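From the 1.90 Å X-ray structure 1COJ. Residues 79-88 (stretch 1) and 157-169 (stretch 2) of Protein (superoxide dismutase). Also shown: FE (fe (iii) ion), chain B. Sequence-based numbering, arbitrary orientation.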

# COMPACT_ATOMS: atom_id res chain seq x y z
N VAL A 79 -12.06 -7.44 -14.08
CA VAL A 79 -11.42 -7.21 -15.37
C VAL A 79 -10.17 -8.06 -15.63
O VAL A 79 -10.07 -8.71 -16.67
N LEU A 80 -9.24 -8.04 -14.69
CA LEU A 80 -8.00 -8.80 -14.83
C LEU A 80 -8.26 -10.30 -14.96
O LEU A 80 -7.61 -10.97 -15.76
N HIS A 81 -9.21 -10.81 -14.20
CA HIS A 81 -9.54 -12.23 -14.28
C HIS A 81 -10.17 -12.59 -15.62
O HIS A 81 -9.86 -13.63 -16.20
N GLU A 82 -11.01 -11.70 -16.14
CA GLU A 82 -11.64 -11.95 -17.43
C GLU A 82 -10.61 -11.97 -18.56
O GLU A 82 -10.71 -12.76 -19.49
N LEU A 83 -9.60 -11.11 -18.44
CA LEU A 83 -8.53 -11.05 -19.44
C LEU A 83 -7.63 -12.28 -19.33
O LEU A 83 -7.10 -12.78 -20.32
N TYR A 84 -7.48 -12.77 -18.10
CA TYR A 84 -6.67 -13.95 -17.81
C TYR A 84 -7.31 -15.24 -18.34
O TYR A 84 -6.72 -15.93 -19.17
N PHE A 85 -8.51 -15.55 -17.87
CA PHE A 85 -9.21 -16.75 -18.31
C PHE A 85 -9.49 -16.73 -19.81
O PHE A 85 -9.32 -17.74 -20.49
N GLY A 86 -9.89 -15.57 -20.31
CA GLY A 86 -10.21 -15.42 -21.72
C GLY A 86 -9.10 -15.69 -22.71
O GLY A 86 -9.37 -15.93 -23.89
N MET A 87 -7.86 -15.68 -22.25
CA MET A 87 -6.75 -15.93 -23.16
C MET A 87 -6.11 -17.31 -22.99
O MET A 87 -5.01 -17.54 -23.48
N LEU A 88 -6.80 -18.22 -22.29
CA LEU A 88 -6.28 -19.57 -22.08
C LEU A 88 -7.10 -20.63 -22.82
O LEU A 88 -8.33 -20.65 -22.73
N ILE A 157 -3.13 -0.54 -21.92
CA ILE A 157 -4.04 -1.46 -22.59
C ILE A 157 -3.38 -2.83 -22.47
O ILE A 157 -2.34 -3.09 -23.08
N PRO A 158 -3.95 -3.73 -21.65
CA PRO A 158 -3.43 -5.08 -21.40
C PRO A 158 -3.50 -6.04 -22.57
O PRO A 158 -4.55 -6.18 -23.20
N LEU A 159 -2.40 -6.74 -22.84
CA LEU A 159 -2.36 -7.71 -23.92
C LEU A 159 -2.23 -9.09 -23.29
O LEU A 159 -3.00 -9.99 -23.60
N ILE A 160 -1.23 -9.25 -22.42
CA ILE A 160 -1.01 -10.52 -21.73
C ILE A 160 -1.07 -10.25 -20.23
O ILE A 160 -0.39 -9.36 -19.73
N VAL A 161 -1.90 -11.03 -19.52
CA VAL A 161 -2.08 -10.86 -18.08
C VAL A 161 -1.83 -12.17 -17.34
O VAL A 161 -2.49 -13.18 -17.59
N ILE A 162 -0.87 -12.16 -16.42
CA ILE A 162 -0.54 -13.35 -15.64
C ILE A 162 -0.87 -13.12 -14.17
O ILE A 162 -0.39 -12.17 -13.55
N ASP A 163 -1.73 -13.98 -13.63
CA ASP A 163 -2.13 -13.91 -12.23
C ASP A 163 -1.05 -14.57 -11.38
O ASP A 163 -0.72 -15.73 -11.60
N THR A 164 -0.48 -13.83 -10.42
CA THR A 164 0.54 -14.40 -9.56
C THR A 164 0.06 -14.56 -8.12
O THR A 164 0.84 -14.86 -7.23
N TYR A 165 -1.23 -14.33 -7.89
CA TYR A 165 -1.81 -14.52 -6.56
C TYR A 165 -1.63 -16.00 -6.26
O TYR A 165 -1.75 -16.83 -7.16
N GLU A 166 -1.42 -16.33 -5.00
CA GLU A 166 -1.21 -17.72 -4.61
C GLU A 166 -2.35 -18.67 -4.97
O GLU A 166 -2.11 -19.83 -5.29
N HIS A 167 -3.59 -18.18 -4.97
CA HIS A 167 -4.73 -19.02 -5.31
C HIS A 167 -4.71 -19.47 -6.77
O HIS A 167 -5.37 -20.45 -7.14
N ALA A 168 -3.94 -18.78 -7.60
CA ALA A 168 -3.86 -19.11 -9.02
C ALA A 168 -3.08 -20.39 -9.34
O ALA A 168 -3.35 -21.05 -10.35
N TYR A 169 -2.15 -20.76 -8.46
CA TYR A 169 -1.31 -21.95 -8.68
C TYR A 169 -1.09 -22.89 -7.50
O TYR A 169 -0.52 -23.97 -7.66

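Val161 is the centre of the contact. Its CA-to-CB bond points toward the helix, its chi1 is t, and it has the largest area covered by the opposing stretch. Its CG1 lies 4.0 Å from Leu80 O and 4.4 Å from Leu80 CG. Its CG2 lies 4.1 Å from Leu83 CB. The CA-to-CB bond of Leu83 points toward stretch 2, with chi1 m and chi2 t, and its CD1 reaches 3.9 Å from Pro158 CB.

Met87 follows the helix and also points inward, with chi angles p, t and m. Its CE packs 3.9 Å from Ile160 CG2, although Ile160 directs its CA-to-CB bond away. No direct hydrogen bond joins the two stretches, and Val161 N and O are buried without a polar partner.

Tyr84, chi1 t, carries the packing toward the polar side. Its ring edge meets the strand backbone, with Tyr84 CD1 3.4 Å from Val161 O. One ring face takes a CH-pi contact from Asp163, whose CB is 4.0 Å from the centroid of the Tyr84 ring. A water bridges the stretches here: it lies 3.1 Å from Tyr84 OH and donates to Ala168 O at 2.8 Å.

The polar edge is the iron site. His81 (chi1 m) begins away from stretch 2, but its ring end returns to bind FE through NE2 at 2.2 Å. Asp163 (chi1 t) binds FE through OD2 at 1.9 Å, and His167 (chi1 p) through NE2 at 2.1 Å. His81 NE2 and Asp163 OD2 are 3.4 Å apart because both bind the metal; they are not hydrogen-bonded. A second water binds FE at 2.0 Å and donates a weak hydrogen bond to Asp163 OD1, 2.9 Å away. Asp163 OD1 also accepts from Tyr165 N at 3.0 Å. One further ligand comes from elsewhere in the structure.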

# COMPACT_ATOMS: atom_id res chain seq x y z
CB VAL A 79 -11.08 -5.71 -15.56
CG1 VAL A 79 -10.26 -5.51 -16.82
CG2 VAL A 79 -12.36 -4.89 -15.64
CB LEU A 80 -7.05 -8.49 -13.67
CG LEU A 80 -6.03 -7.34 -13.85
CD1 LEU A 80 -6.49 -6.30 -14.85
CD2 LEU A 80 -5.73 -6.71 -12.50
CB HIS A 81 -10.43 -12.68 -13.12
CG HIS A 81 -9.68 -12.96 -11.86
ND1 HIS A 81 -9.47 -12.04 -10.87
CD2 HIS A 81 -9.00 -14.07 -11.48
CE1 HIS A 81 -8.68 -12.59 -9.94
NE2 HIS A 81 -8.37 -13.82 -10.26
CB GLU A 82 -12.74 -10.93 -17.71
CG GLU A 82 -13.91 -11.10 -16.76
CD GLU A 82 -15.08 -10.20 -17.09
OE1 GLU A 82 -16.15 -10.42 -16.49
OE2 GLU A 82 -14.95 -9.28 -17.92
CB LEU A 83 -7.70 -9.78 -19.23
CG LEU A 83 -8.37 -8.44 -19.55
CD1 LEU A 83 -7.55 -7.29 -18.99
CD2 LEU A 83 -8.54 -8.29 -21.06
CB TYR A 84 -6.44 -14.02 -16.29
CG TYR A 84 -5.77 -15.27 -15.77
CD1 TYR A 84 -4.40 -15.46 -15.93
CD2 TYR A 84 -6.49 -16.22 -15.06
CE1 TYR A 84 -3.76 -16.58 -15.39
CE2 TYR A 84 -5.87 -17.34 -14.52
CZ TYR A 84 -4.50 -17.51 -14.67
OH TYR A 84 -3.87 -18.57 -14.06
CB PHE A 85 -10.53 -16.91 -17.54
CG PHE A 85 -10.36 -17.20 -16.08
CD1 PHE A 85 -9.56 -18.26 -15.66
CD2 PHE A 85 -11.01 -16.43 -15.12
CE1 PHE A 85 -9.41 -18.55 -14.31
CE2 PHE A 85 -10.87 -16.71 -13.77
CZ PHE A 85 -10.07 -17.77 -13.36
CB MET A 87 -5.69 -14.84 -23.03
CG MET A 87 -4.97 -14.80 -21.69
SD MET A 87 -3.67 -13.56 -21.65
CE MET A 87 -2.40 -14.38 -22.59
CB LEU A 88 -6.25 -19.90 -20.58
CG LEU A 88 -5.26 -19.10 -19.73
CD1 LEU A 88 -5.55 -19.32 -18.25
CD2 LEU A 88 -3.83 -19.50 -20.05
CB ILE A 157 -4.23 -1.09 -24.08
CG1 ILE A 157 -4.74 0.34 -24.21
CG2 ILE A 157 -5.22 -2.04 -24.74
CD1 ILE A 157 -4.80 0.85 -25.63
CB PRO A 158 -4.31 -5.59 -20.26
CG PRO A 158 -4.98 -4.36 -19.71
CD PRO A 158 -5.21 -3.53 -20.92
CB LEU A 159 -1.18 -7.44 -24.86
CG LEU A 159 -1.10 -6.06 -25.52
CD1 LEU A 159 0.08 -6.02 -26.47
CD2 LEU A 159 -2.39 -5.75 -26.27
CB ILE A 160 0.36 -11.16 -22.08
CG1 ILE A 160 0.41 -11.52 -23.57
CG2 ILE A 160 0.62 -12.39 -21.21
CD1 ILE A 160 1.75 -12.12 -24.01
CB VAL A 161 -3.51 -10.36 -17.77
CG1 VAL A 161 -3.70 -10.20 -16.28
CG2 VAL A 161 -3.77 -9.04 -18.47
CB ILE A 162 0.97 -13.72 -15.73
CG1 ILE A 162 1.42 -13.77 -17.19
CG2 ILE A 162 1.21 -15.08 -15.06
CD1 ILE A 162 2.90 -14.11 -17.36
CB ASP A 163 -3.45 -14.66 -12.03
CG ASP A 163 -4.08 -14.42 -10.67
OD1 ASP A 163 -3.47 -13.71 -9.84
OD2 ASP A 163 -5.20 -14.90 -10.44
CB THR A 164 1.89 -13.62 -9.61
OG1 THR A 164 1.69 -12.28 -9.12
CG2 THR A 164 2.42 -13.56 -11.03
CB TYR A 165 -3.30 -14.20 -6.54
CG TYR A 165 -3.65 -12.78 -6.18
CD1 TYR A 165 -4.29 -12.48 -4.98
CD2 TYR A 165 -3.38 -11.72 -7.06
CE1 TYR A 165 -4.65 -11.17 -4.65
CE2 TYR A 165 -3.74 -10.40 -6.75
CZ TYR A 165 -4.38 -10.13 -5.54
OH TYR A 165 -4.77 -8.84 -5.23
CB GLU A 166 -0.89 -17.80 -3.12
CG GLU A 166 0.40 -17.07 -2.79
CD GLU A 166 0.76 -17.10 -1.32
OE1 GLU A 166 -0.15 -17.02 -0.46
OE2 GLU A 166 1.97 -17.18 -1.03
CB HIS A 167 -6.06 -18.33 -4.98
CG HIS A 167 -6.30 -17.05 -5.72
ND1 HIS A 167 -6.68 -15.87 -5.12
CD2 HIS A 167 -6.24 -16.78 -7.05
CE1 HIS A 167 -6.84 -14.95 -6.08
NE2 HIS A 167 -6.58 -15.47 -7.26
CB ALA A 168 -3.26 -17.93 -9.78
CB TYR A 169 0.06 -21.50 -9.22
CG TYR A 169 0.82 -20.57 -8.29
CD1 TYR A 169 1.67 -21.08 -7.31
CD2 TYR A 169 0.68 -19.19 -8.38
CE1 TYR A 169 2.35 -20.24 -6.43
CE2 TYR A 169 1.36 -18.33 -7.51
CZ TYR A 169 2.20 -18.86 -6.54
OH TYR A 169 2.85 -18.03 -5.66
FE FE B . -6.72 -14.75 -9.22
O HOH W 1 -5.40 -20.51 -12.16
O HOH W 2 -5.95 -13.03 -8.55